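Local structure of valine-pyruvate aminotransferase (Salmonella typhimurium, 3G7Q) at residues Phe115-Gly120 / Thr269-Met274; Lys129-Leu134 / Glu179-Ile184; Pro136-Tyr141 / His371-Gly376; Ile184-Pro189 / Ile214-Asp219. The protein catalyses the transfer of an amino group from valine to pyruvate, yielding alanine and 3-methyl-2-oxobutanoate, with pyridoxal 5'-phosphate as cofactor. All blocks are in the same frame, centred on the assembly; numbering follows the deposited sequence.

Contact 1. Residues Phe115-Gly120 / Thr269-Met274; sequences FNLFAG and TAIANM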
loop_
_atom_site.group_PDB
_atom_site.type_symbol
_atom_site.label_atom_id
_atom_site.label_comp_id
_atom_site.label_asym_id
_atom_site.label_seq_id
_atom_site.Cartn_x
_atom_site.Cartn_y
_atom_site.Cartn_z
ATOM N N PHE A 115 8.086 12.526 -2.766
ATOM C CA PHE A 115 9.372 12.575 -3.471
ATOM C C PHE A 115 9.148 12.587 -4.976
ATOM O O PHE A 115 9.763 13.376 -5.697
ATOM C CB PHE A 115 10.316 11.419 -3.065
ATOM C CG PHE A 115 10.647 11.363 -1.571
ATOM C CD1 PHE A 115 10.646 12.507 -0.767
ATOM C CD2 PHE A 115 11.042 10.162 -0.989
ATOM C CE1 PHE A 115 10.971 12.434 0.595
ATOM C CE2 PHE A 115 11.375 10.096 0.352
ATOM C CZ PHE A 115 11.341 11.237 1.146
ATOM N N ASN A 116 8.243 11.742 -5.452
ATOM C CA ASN A 116 7.891 11.736 -6.868
ATOM C C ASN A 116 7.233 13.010 -7.354
ATOM O O ASN A 116 7.424 13.406 -8.493
ATOM C CB ASN A 116 6.961 10.562 -7.197
ATOM C CG ASN A 116 7.717 9.279 -7.400
ATOM O OD1 ASN A 116 8.343 9.086 -8.445
ATOM N ND2 ASN A 116 7.666 8.386 -6.413
ATOM N N LEU A 117 6.446 13.646 -6.496
ATOM C CA LEU A 117 5.719 14.850 -6.887
ATOM C C LEU A 117 6.613 16.099 -6.924
ATOM O O LEU A 117 6.450 16.945 -7.796
ATOM C CB LEU A 117 4.551 15.054 -5.915
ATOM C CG LEU A 117 3.452 16.050 -6.237
ATOM C CD1 LEU A 117 2.710 15.632 -7.496
ATOM C CD2 LEU A 117 2.482 16.162 -5.061
ATOM N N PHE A 118 7.562 16.207 -5.998
ATOM C CA PHE A 118 8.405 17.401 -5.898
ATOM C C PHE A 118 9.903 17.242 -6.219
ATOM O O PHE A 118 10.575 18.250 -6.406
ATOM C CB PHE A 118 8.269 18.012 -4.486
ATOM C CG PHE A 118 6.871 18.465 -4.151
ATOM C CD1 PHE A 118 6.392 19.670 -4.622
ATOM C CD2 PHE A 118 6.054 17.695 -3.346
ATOM C CE1 PHE A 118 5.108 20.096 -4.326
ATOM C CE2 PHE A 118 4.782 18.105 -3.038
ATOM C CZ PHE A 118 4.304 19.313 -3.530
ATOM N N ALA A 119 10.427 16.019 -6.241
ATOM C CA ALA A 119 11.847 15.783 -6.503
ATOM C C ALA A 119 12.005 14.980 -7.799
ATOM O O ALA A 119 11.019 14.544 -8.388
ATOM C CB ALA A 119 12.505 15.063 -5.337
ATOM N N GLY A 120 13.243 14.793 -8.243
ATOM C CA GLY A 120 13.512 14.052 -9.486
ATOM C C GLY A 120 13.623 14.948 -10.696
ATOM O O GLY A 120 13.684 16.167 -10.553
ATOM N N THR A 269 -4.855 16.731 -4.491
ATOM C CA THR A 269 -5.349 16.260 -5.781
ATOM C C THR A 269 -4.261 15.476 -6.536
ATOM O O THR A 269 -4.525 14.390 -7.040
ATOM C CB THR A 269 -5.828 17.413 -6.623
ATOM O OG1 THR A 269 -6.937 18.048 -5.971
ATOM C CG2 THR A 269 -6.279 16.909 -8.000
ATOM N N ALA A 270 -3.044 16.014 -6.584
ATOM C CA ALA A 270 -1.925 15.348 -7.254
ATOM C C ALA A 270 -1.625 13.995 -6.613
ATOM O O ALA A 270 -1.348 13.008 -7.309
ATOM C CB ALA A 270 -0.686 16.241 -7.234
ATOM N N ILE A 271 -1.684 13.949 -5.289
ATOM C CA ILE A 271 -1.473 12.710 -4.551
ATOM C C ILE A 271 -2.609 11.718 -4.835
ATOM O O ILE A 271 -2.389 10.499 -4.867
ATOM C CB ILE A 271 -1.372 12.964 -3.043
ATOM C CG1 ILE A 271 -0.111 13.764 -2.718
ATOM C CG2 ILE A 271 -1.313 11.650 -2.285
ATOM C CD1 ILE A 271 -0.080 14.246 -1.298
ATOM N N ALA A 272 -3.814 12.253 -5.040
ATOM C CA ALA A 272 -4.988 11.448 -5.343
ATOM C C ALA A 272 -4.713 10.577 -6.555
ATOM O O ALA A 272 -4.867 9.350 -6.505
ATOM C CB ALA A 272 -6.201 12.346 -5.603
ATOM N N ASN A 273 -4.290 11.240 -7.630
ATOM C CA ASN A 273 -3.954 10.599 -8.893
ATOM C C ASN A 273 -2.963 9.446 -8.711
ATOM O O ASN A 273 -3.257 8.302 -9.045
ATOM C CB ASN A 273 -3.392 11.644 -9.870
ATOM C CG ASN A 273 -4.373 12.785 -10.139
ATOM O OD1 ASN A 273 -5.541 12.722 -9.742
ATOM N ND2 ASN A 273 -3.898 13.839 -10.803
HETATM N N MSE A 274 -1.801 9.753 -8.150
HETATM C CA MSE A 274 -0.768 8.740 -7.910
HETATM C C MSE A 274 -1.272 7.495 -7.159
HETATM O O MSE A 274 -1.080 6.371 -7.630
HETATM C CB MSE A 274 0.423 9.369 -7.181
HETATM C CG MSE A 274 1.259 10.255 -8.089
HETATM SE SE MSE A 274 2.705 11.128 -7.146
HETATM C CE MSE A 274 1.687 12.574 -6.443
#
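L117 and the selenomethionine M274 cross obliquely, each reaching out of its own helix toward the other, and their meeting is the heart of this contact. L117 sits in the last turn of helix 107-118. Its CG lies anti to the backbone N (chi1 -167°), which sends the isobutyl fork straight at helix 265-278. The fork straddles one methyl group: A270 CB stands 3.5 Å from L117 CD1 and 3.8 Å from L117 CD2. M274 comes in from the next turn. Its chain runs out extended through chi2 and then bends at chi3 (-83°), so that the terminal methyl turns back over the leucine and M274 CE ends 3.4 Å from L117 CD1. Both CD1 contacts are tighter than usual for carbon. The bend leaves SE facing the other helix too, 4.3 Å from N116 CB. On the flank toward the protein, L117 CD2 looks at I271 CG1 at 4.2 Å, and I271 itself packs on L114. F118 follows within the same helix, one ring face lying against L117 CG, and carries the hydrophobic surface on to P215. The amide of N116 turns back to its own helix, where ND2 bonds to F112 O. A119 is the first residue to leave helical geometry, so L117 reaches across just before helix 107-118 gives out. Between 115-120 and 269-274 the contact is made by aliphatic carbons and the selenium, with no hydrogen bond or salt bridge; cohesion rests on van der Waals fit and on hiding carbon from water.

Contact 2. Residues Lys129-Leu134 / Glu179-Ile184; sequences KVLFPL and EETGMI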
loop_
_atom_site.group_PDB
_atom_site.type_symbol
_atom_site.label_atom_id
_atom_site.label_comp_id
_atom_site.label_asym_id
_atom_site.label_seq_id
_atom_site.Cartn_x
_atom_site.Cartn_y
_atom_site.Cartn_z
ATOM N N LYS A 129 15.974 18.145 -5.738
ATOM C CA LYS A 129 16.374 17.289 -4.625
ATOM C C LYS A 129 15.527 17.522 -3.367
ATOM O O LYS A 129 14.819 18.519 -3.252
ATOM C CB LYS A 129 17.850 17.494 -4.305
ATOM C CG LYS A 129 18.754 17.192 -5.487
ATOM C CD LYS A 129 20.184 16.996 -5.046
ATOM C CE LYS A 129 21.101 16.711 -6.234
ATOM N NZ LYS A 129 22.439 16.247 -5.755
ATOM N N VAL A 130 15.574 16.550 -2.476
ATOM C CA VAL A 130 14.912 16.639 -1.176
ATOM C C VAL A 130 15.988 17.077 -0.200
ATOM O O VAL A 130 17.027 16.431 -0.087
ATOM C CB VAL A 130 14.342 15.288 -0.726
ATOM C CG1 VAL A 130 13.799 15.372 0.712
ATOM C CG2 VAL A 130 13.267 14.788 -1.695
ATOM N N LEU A 131 15.747 18.190 0.482
ATOM C CA LEU A 131 16.681 18.679 1.504
ATOM C C LEU A 131 16.209 18.305 2.925
ATOM O O LEU A 131 15.068 18.592 3.284
ATOM C CB LEU A 131 16.816 20.197 1.391
ATOM C CG LEU A 131 17.632 20.874 2.510
ATOM C CD1 LEU A 131 19.052 20.329 2.544
ATOM C CD2 LEU A 131 17.613 22.410 2.357
ATOM N N PHE A 132 17.090 17.654 3.693
ATOM C CA PHE A 132 16.902 17.357 5.097
ATOM C C PHE A 132 17.761 18.391 5.824
ATOM O O PHE A 132 18.974 18.236 5.935
ATOM C CB PHE A 132 17.321 15.935 5.459
ATOM C CG PHE A 132 16.546 14.885 4.744
ATOM C CD1 PHE A 132 15.218 14.652 5.052
ATOM C CD2 PHE A 132 17.139 14.121 3.745
ATOM C CE1 PHE A 132 14.495 13.699 4.394
ATOM C CE2 PHE A 132 16.409 13.154 3.074
ATOM C CZ PHE A 132 15.082 12.945 3.396
ATOM N N PRO A 133 17.144 19.486 6.302
ATOM C CA PRO A 133 17.975 20.517 6.941
ATOM C C PRO A 133 18.502 20.143 8.315
ATOM O O PRO A 133 19.385 20.825 8.843
ATOM C CB PRO A 133 17.031 21.731 7.032
ATOM C CG PRO A 133 15.680 21.173 7.002
ATOM C CD PRO A 133 15.717 19.859 6.273
ATOM N N LEU A 134 17.981 19.066 8.883
ATOM C CA LEU A 134 18.444 18.610 10.176
ATOM C C LEU A 134 18.613 17.073 10.138
ATOM O O LEU A 134 17.797 16.338 10.652
ATOM C CB LEU A 134 17.514 19.092 11.296
ATOM C CG LEU A 134 17.898 18.991 12.804
ATOM C CD1 LEU A 134 19.264 19.444 13.087
ATOM C CD2 LEU A 134 16.936 19.801 13.623
ATOM N N GLU A 179 17.695 26.681 -6.417
ATOM C CA GLU A 179 16.760 26.381 -7.477
ATOM C C GLU A 179 16.559 24.879 -7.623
ATOM O O GLU A 179 15.502 24.459 -8.064
ATOM C CB GLU A 179 17.253 26.982 -8.812
ATOM N N GLU A 180 17.562 24.083 -7.250
ATOM C CA GLU A 180 17.477 22.625 -7.339
ATOM C C GLU A 180 16.808 21.930 -6.136
ATOM O O GLU A 180 16.710 20.706 -6.130
ATOM C CB GLU A 180 18.868 22.001 -7.555
ATOM C CG GLU A 180 19.804 21.883 -6.324
ATOM C CD GLU A 180 20.383 23.213 -5.838
ATOM O OE1 GLU A 180 21.186 23.184 -4.882
ATOM O OE2 GLU A 180 20.046 24.280 -6.403
ATOM N N THR A 181 16.408 22.684 -5.110
ATOM C CA THR A 181 15.725 22.104 -3.963
ATOM C C THR A 181 14.252 22.000 -4.293
ATOM O O THR A 181 13.606 23.010 -4.568
ATOM C CB THR A 181 15.889 22.979 -2.719
ATOM O OG1 THR A 181 17.281 23.227 -2.499
ATOM C CG2 THR A 181 15.278 22.290 -1.476
ATOM N N GLY A 182 13.720 20.787 -4.270
ATOM C CA GLY A 182 12.313 20.568 -4.577
ATOM C C GLY A 182 11.405 20.620 -3.354
ATOM O O GLY A 182 10.236 20.960 -3.472
HETATM N N MSE A 183 11.942 20.259 -2.194
HETATM C CA MSE A 183 11.192 20.261 -0.945
HETATM C C MSE A 183 12.135 20.166 0.228
HETATM O O MSE A 183 13.265 19.688 0.093
HETATM C CB MSE A 183 10.183 19.103 -0.884
HETATM C CG MSE A 183 10.715 17.744 -1.268
HETATM SE SE MSE A 183 9.362 16.317 -0.954
HETATM C CE MSE A 183 9.756 15.946 0.626
ATOM N N ILE A 184 11.640 20.624 1.377
ATOM C CA ILE A 184 12.377 20.611 2.629
ATOM C C ILE A 184 11.631 19.616 3.511
ATOM O O ILE A 184 10.418 19.718 3.655
ATOM C CB ILE A 184 12.399 21.989 3.274
ATOM C CG1 ILE A 184 13.027 23.011 2.313
ATOM C CG2 ILE A 184 13.136 21.925 4.608
ATOM C CD1 ILE A 184 13.123 24.463 2.855
#
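One face of the F132 ring carries V130 CG1, 3.8 Å above the plane and offset toward the rim, while the ring meets F151 edge-to-face. The puckered ring of P133 crosses I184 at about a right angle, with its CG 3.6 Å from I184 CG2. F132 ends strand 129-132 and P133 follows it; that strand pairs in parallel with strand 181-187 in the central mixed sheet of a fold-type I PLP enzyme. The ladder starts with K129 N donating to E180 O at 2.7 Å, and K129 O then takes the N-H of G182. Between K129 and V130 the register slips by one residue, a beta bulge at G182. Beyond it L131 N donates to M183 O in an almost straight bond (175°). On the face of V130 and the selenomethionine M183, the two side chains run side by side and point the same way, with helix 107-118 over them through F115 and F118. M183 CG takes the crowded position between N and carbonyl carbon (chi1 48°). V130 CG2 touches M183 CG at 3.9 Å. On the other face, T181 hands its OG1 to G178 N and lays its methyl CG2 3.9 Å from L131 CB.

Contact 3. Residues Pro136-Tyr141 / His371-Gly376; sequences PEYIGY and HYFFPG. With EDO (1,2-ethanediol), chain F.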
loop_
_atom_site.group_PDB
_atom_site.type_symbol
_atom_site.label_atom_id
_atom_site.label_comp_id
_atom_site.label_asym_id
_atom_site.label_seq_id
_atom_site.Cartn_x
_atom_site.Cartn_y
_atom_site.Cartn_z
ATOM N N PRO A 136 20.407 13.688 11.558
ATOM C CA PRO A 136 19.876 12.494 10.913
ATOM C C PRO A 136 18.348 12.393 10.889
ATOM O O PRO A 136 17.659 12.879 11.794
ATOM C CB PRO A 136 20.460 11.357 11.759
ATOM C CG PRO A 136 20.560 11.945 13.096
ATOM C CD PRO A 136 20.842 13.402 12.935
ATOM N N GLU A 137 17.855 11.755 9.839
ATOM C CA GLU A 137 16.443 11.512 9.606
ATOM C C GLU A 137 16.282 10.053 9.231
ATOM O O GLU A 137 17.208 9.437 8.706
ATOM C CB GLU A 137 15.934 12.384 8.454
ATOM C CG GLU A 137 15.638 13.825 8.818
ATOM C CD GLU A 137 14.372 13.986 9.669
ATOM O OE1 GLU A 137 13.665 12.987 9.903
ATOM O OE2 GLU A 137 14.098 15.116 10.111
ATOM N N TYR A 138 15.124 9.490 9.527
ATOM C CA TYR A 138 14.827 8.115 9.166
ATOM C C TYR A 138 14.441 7.920 7.698
ATOM O O TYR A 138 14.918 6.991 7.060
ATOM C CB TYR A 138 13.712 7.567 10.060
ATOM C CG TYR A 138 13.121 6.284 9.533
ATOM C CD1 TYR A 138 13.822 5.097 9.635
ATOM C CD2 TYR A 138 11.873 6.263 8.923
ATOM C CE1 TYR A 138 13.304 3.905 9.146
ATOM C CE2 TYR A 138 11.343 5.070 8.417
ATOM C CZ TYR A 138 12.069 3.895 8.536
ATOM O OH TYR A 138 11.591 2.690 8.045
ATOM N N ILE A 139 13.589 8.759 7.138
ATOM C CA ILE A 139 13.169 8.476 5.736
ATOM C C ILE A 139 14.366 8.329 4.760
ATOM O O ILE A 139 14.334 7.496 3.831
ATOM C CB ILE A 139 12.087 9.479 5.217
ATOM C CG1 ILE A 139 11.479 8.957 3.900
ATOM C CG2 ILE A 139 12.651 10.889 5.099
ATOM C CD1 ILE A 139 10.821 7.560 4.021
ATOM N N GLY A 140 15.425 9.106 4.989
ATOM C CA GLY A 140 16.665 8.948 4.221
ATOM C C GLY A 140 17.212 7.528 4.391
ATOM O O GLY A 140 17.628 6.890 3.415
ATOM N N TYR A 141 17.214 7.031 5.632
ATOM C CA TYR A 141 17.628 5.646 5.920
ATOM C C TYR A 141 16.701 4.610 5.276
ATOM O O TYR A 141 17.173 3.680 4.633
ATOM C CB TYR A 141 17.702 5.419 7.434
ATOM C CG TYR A 141 17.697 3.981 7.939
ATOM C CD1 TYR A 141 18.824 3.194 7.879
ATOM C CD2 TYR A 141 16.578 3.454 8.564
ATOM C CE1 TYR A 141 18.827 1.888 8.378
ATOM C CE2 TYR A 141 16.561 2.156 9.087
ATOM C CZ TYR A 141 17.687 1.377 8.988
ATOM O OH TYR A 141 17.676 0.091 9.492
ATOM N N HIS A 371 25.351 5.532 10.801
ATOM C CA HIS A 371 25.743 6.110 9.519
ATOM C C HIS A 371 24.655 6.057 8.485
ATOM O O HIS A 371 24.588 6.918 7.615
ATOM C CB HIS A 371 26.993 5.410 8.989
ATOM C CG HIS A 371 27.473 5.935 7.673
ATOM N ND1 HIS A 371 27.938 7.227 7.503
ATOM C CD2 HIS A 371 27.607 5.324 6.473
ATOM C CE1 HIS A 371 28.301 7.393 6.244
ATOM N NE2 HIS A 371 28.129 6.250 5.602
ATOM N N TYR A 372 23.774 5.084 8.619
ATOM C CA TYR A 372 22.727 4.890 7.667
ATOM C C TYR A 372 21.643 5.968 7.674
ATOM O O TYR A 372 20.880 6.058 6.715
ATOM C CB TYR A 372 22.151 3.476 7.841
ATOM C CG TYR A 372 23.222 2.391 7.705
ATOM C CD1 TYR A 372 24.067 2.347 6.587
ATOM C CD2 TYR A 372 23.374 1.406 8.668
ATOM C CE1 TYR A 372 25.056 1.368 6.460
ATOM C CE2 TYR A 372 24.351 0.418 8.542
ATOM C CZ TYR A 372 25.193 0.401 7.445
ATOM O OH TYR A 372 26.161 -0.596 7.317
ATOM N N PHE A 373 21.607 6.825 8.707
ATOM C CA PHE A 373 20.624 7.900 8.797
ATOM C C PHE A 373 21.097 9.266 8.275
ATOM O O PHE A 373 20.453 10.280 8.557
ATOM C CB PHE A 373 20.165 8.047 10.256
ATOM C CG PHE A 373 19.546 6.805 10.824
ATOM C CD1 PHE A 373 20.318 5.844 11.455
ATOM C CD2 PHE A 373 18.176 6.584 10.721
ATOM C CE1 PHE A 373 19.738 4.683 11.993
ATOM C CE2 PHE A 373 17.603 5.430 11.244
ATOM C CZ PHE A 373 18.395 4.479 11.881
ATOM N N PHE A 374 22.228 9.300 7.579
ATOM C CA PHE A 374 22.802 10.538 7.064
ATOM C C PHE A 374 23.089 10.498 5.567
ATOM O O PHE A 374 24.147 10.922 5.136
ATOM C CB PHE A 374 24.138 10.820 7.733
ATOM C CG PHE A 374 24.068 11.082 9.194
ATOM C CD1 PHE A 374 24.229 10.051 10.100
ATOM C CD2 PHE A 374 23.958 12.372 9.668
ATOM C CE1 PHE A 374 24.204 10.298 11.440
ATOM C CE2 PHE A 374 23.937 12.620 11.021
ATOM C CZ PHE A 374 24.070 11.578 11.912
ATOM N N PRO A 375 22.160 10.024 4.759
ATOM C CA PRO A 375 22.540 10.015 3.340
ATOM C C PRO A 375 22.589 11.413 2.731
ATOM O O PRO A 375 21.826 12.295 3.110
ATOM C CB PRO A 375 21.409 9.223 2.687
ATOM C CG PRO A 375 20.222 9.539 3.550
ATOM C CD PRO A 375 20.784 9.545 4.964
ATOM N N GLY A 376 23.502 11.604 1.794
ATOM C CA GLY A 376 23.586 12.853 1.067
ATOM C C GLY A 376 24.260 14.028 1.747
ATOM O O GLY A 376 23.964 15.162 1.392
HETATM C C1 EDO F . 25.140 -3.036 9.318
HETATM O O1 EDO F . 26.461 -2.477 9.223
HETATM C C2 EDO F . 25.139 -4.496 8.856
HETATM O O2 EDO F . 25.487 -4.605 7.468
#
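Tight packing centres on F373, whose ring stacks on Y141 in an offset arrangement, centroids 4.3 Å apart and planes at 27°. The two side chains lie side by side; F373 CZ rides over the middle of the tyrosine ring, while Y138 CA and E137 O sit at the edge of the phenylalanine, in its plane. Y372 presses on the same tyrosine with its first atoms: Y372 CB lies 3.3 Å from Y141 CD1, at the edge of that ring, and Y372 O is equally close to Y141 CB. Next to it, P136, which follows a cis peptide bond, lays its CB over one face of F374, 3.8 Å from the ring centroid and 19° off the normal. A single hydrogen bond crosses here, E137 N to F373 O, long at 3.3 Å. G140 has no side chain, which lets P375 CG come to 3.7 Å from its CA.

Only the ring of Y372 is loose. It leads off from the contact, and Y372 OH shares a 2.7 Å hydrogen bond with O1 of a 1,2-ethanediol, probably from the crystallisation liquor, which also reaches G16 O. L20 of helix 17-25 touches Y141 and Y372.

This is a seam between two parts of a class I aminotransferase: the start of helix 138-142, just after a strand of the large-domain sheet, and the loop leaving edge strand 368-369 of the second, six-stranded mixed sheet.

Contact 4. Residues Ile184-Pro189 / Ile214-Asp219; sequences ICVSRP and IPLVID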
loop_
_atom_site.group_PDB
_atom_site.type_symbol
_atom_site.label_atom_id
_atom_site.label_comp_id
_atom_site.label_asym_id
_atom_site.label_seq_id
_atom_site.Cartn_x
_atom_site.Cartn_y
_atom_site.Cartn_z
ATOM N N ILE A 184 11.640 20.624 1.377
ATOM C CA ILE A 184 12.377 20.611 2.629
ATOM C C ILE A 184 11.631 19.616 3.511
ATOM O O ILE A 184 10.418 19.718 3.655
ATOM C CB ILE A 184 12.399 21.989 3.274
ATOM C CG1 ILE A 184 13.027 23.011 2.313
ATOM C CG2 ILE A 184 13.136 21.925 4.608
ATOM C CD1 ILE A 184 13.123 24.463 2.855
ATOM N N CYS A 185 12.355 18.672 4.098
ATOM C CA CYS A 185 11.717 17.615 4.865
ATOM C C CYS A 185 12.290 17.458 6.267
ATOM O O CYS A 185 13.494 17.322 6.426
ATOM C CB CYS A 185 11.878 16.311 4.097
ATOM S SG CYS A 185 10.924 14.965 4.780
ATOM N N VAL A 186 11.420 17.466 7.277
ATOM C CA VAL A 186 11.813 17.292 8.668
ATOM C C VAL A 186 10.772 16.383 9.331
ATOM O O VAL A 186 9.695 16.165 8.794
ATOM C CB VAL A 186 11.889 18.617 9.449
ATOM C CG1 VAL A 186 12.939 19.528 8.892
ATOM C CG2 VAL A 186 10.525 19.316 9.471
ATOM N N SER A 187 11.115 15.812 10.470
ATOM C CA SER A 187 10.161 15.022 11.261
ATOM C C SER A 187 10.119 15.709 12.618
ATOM O O SER A 187 11.057 16.447 12.963
ATOM C CB SER A 187 10.582 13.562 11.371
ATOM O OG SER A 187 11.899 13.473 11.910
ATOM N N ARG A 188 9.038 15.508 13.386
ATOM C CA ARG A 188 8.916 16.151 14.688
ATOM C C ARG A 188 7.864 15.480 15.546
ATOM O O ARG A 188 6.671 15.635 15.275
ATOM C CB ARG A 188 8.525 17.628 14.510
ATOM C CG ARG A 188 8.695 18.510 15.720
ATOM C CD ARG A 188 8.103 19.880 15.441
ATOM N NE ARG A 188 8.621 20.911 16.319
ATOM C CZ ARG A 188 7.949 22.004 16.702
ATOM N NH1 ARG A 188 6.680 22.189 16.344
ATOM N NH2 ARG A 188 8.518 22.900 17.479
ATOM N N PRO A 189 8.269 14.694 16.560
ATOM C CA PRO A 189 9.627 14.274 16.958
ATOM C C PRO A 189 10.251 13.369 15.917
ATOM O O PRO A 189 9.559 12.766 15.088
ATOM C CB PRO A 189 9.417 13.475 18.242
ATOM C CG PRO A 189 8.013 13.837 18.718
ATOM C CD PRO A 189 7.243 14.162 17.469
ATOM N N ILE A 214 8.693 26.322 -2.245
ATOM C CA ILE A 214 8.748 24.867 -2.147
ATOM C C ILE A 214 8.083 24.470 -0.839
ATOM O O ILE A 214 8.075 25.264 0.107
ATOM C CB ILE A 214 10.184 24.324 -2.214
ATOM C CG1 ILE A 214 11.051 24.905 -1.092
ATOM C CG2 ILE A 214 10.796 24.613 -3.600
ATOM C CD1 ILE A 214 12.450 24.379 -1.103
ATOM N N PRO A 215 7.498 23.259 -0.792
ATOM C CA PRO A 215 6.821 22.842 0.435
ATOM C C PRO A 215 7.739 22.484 1.586
ATOM O O PRO A 215 8.875 22.035 1.374
ATOM C CB PRO A 215 6.094 21.556 0.021
ATOM C CG PRO A 215 6.876 21.031 -1.151
ATOM C CD PRO A 215 7.411 22.239 -1.857
ATOM N N LEU A 216 7.222 22.664 2.795
ATOM C CA LEU A 216 7.889 22.194 4.006
ATOM C C LEU A 216 7.110 20.973 4.437
ATOM O O LEU A 216 5.946 21.082 4.768
ATOM C CB LEU A 216 7.860 23.230 5.116
ATOM C CG LEU A 216 8.405 22.802 6.480
ATOM C CD1 LEU A 216 9.837 22.256 6.365
ATOM C CD2 LEU A 216 8.289 23.981 7.503
ATOM N N VAL A 217 7.763 19.814 4.418
ATOM C CA VAL A 217 7.120 18.555 4.727
ATOM C C VAL A 217 7.512 18.181 6.147
ATOM O O VAL A 217 8.705 18.160 6.469
ATOM C CB VAL A 217 7.553 17.455 3.722
ATOM C CG1 VAL A 217 6.814 16.159 4.002
ATOM C CG2 VAL A 217 7.286 17.909 2.275
ATOM N N ILE A 218 6.516 17.920 6.994
ATOM C CA ILE A 218 6.737 17.557 8.399
ATOM C C ILE A 218 6.127 16.189 8.708
ATOM O O ILE A 218 4.918 15.988 8.590
ATOM C CB ILE A 218 6.150 18.592 9.386
ATOM C CG1 ILE A 218 6.632 20.005 9.035
ATOM C CG2 ILE A 218 6.524 18.200 10.826
ATOM C CD1 ILE A 218 5.955 21.165 9.844
ATOM N N ASP A 219 6.978 15.241 9.064
ATOM C CA ASP A 219 6.529 13.925 9.442
ATOM C C ASP A 219 6.167 13.965 10.939
ATOM O O ASP A 219 7.051 14.119 11.788
ATOM C CB ASP A 219 7.600 12.896 9.186
ATOM C CG ASP A 219 7.086 11.479 9.396
ATOM O OD1 ASP A 219 5.942 11.316 9.872
ATOM O OD2 ASP A 219 7.819 10.547 9.040
HETATM O O HOH W 1 7.039 12.337 14.217
#
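I214 leads in with its CG1 in the crowded position (chi1 59°), which brings CD1 up to I184 CG1 at 3.7 Å, the two isoleucines crossing at about a right angle. P215 supplies the first acceptor: its O takes I184 N at 3.1 Å. L216 turns its CD1 to 3.8 Å from I184 CG2, on the sheet face covered by A209 of helix 199-211. V217 bonds in both directions, its N to I184 O at 2.8 Å and its O to V186 N, and on the opposite face it packs against F111 and L114. Strand 181-187, helix 199-211 and strand 216-219 make a beta-alpha-beta crossover in the large-domain sheet, the strands parallel at 20°. I218 lies side by side with V186, CG1 to V186 CG2 at 4.0 Å. D219 closes the strand: its N donates to V186 O, and its O receives R188 N at 2.9 Å as well as a water that also bridges to P189 O. The extended chain of R188 carries its guanidinium to a salt bridge with D199. The carboxylate of D219 (chi1 -172°) is held through OD1 by A221 N, consistent with the strand-end aspartate that in this family faces the cofactor pyridine.

In the fold
Contacts 2 and 4 share I184 and strand 181-187, their centres about 10 Å apart, and are stitched further by L131 O and C185 N at 2.8 Å, a probable hydrogen bond. Segment 115-120 of contact 1 packs on the sheet face that carries V130 and M183: F115 CE1 reaches M183 CE at 3.7 Å, and F118 rests on P215 of contact 4. Contact 3, its centre about 22 Å from that of contact 1, meets it where F115 CZ touches I139 CG1 at 3.6 Å. F132 of contact 2 packs on I139. From contact 3, E137 OE1 reaches S187 OG at 2.7 Å, tying it to the strand ends of contact 4, where this fold usually holds its PLP.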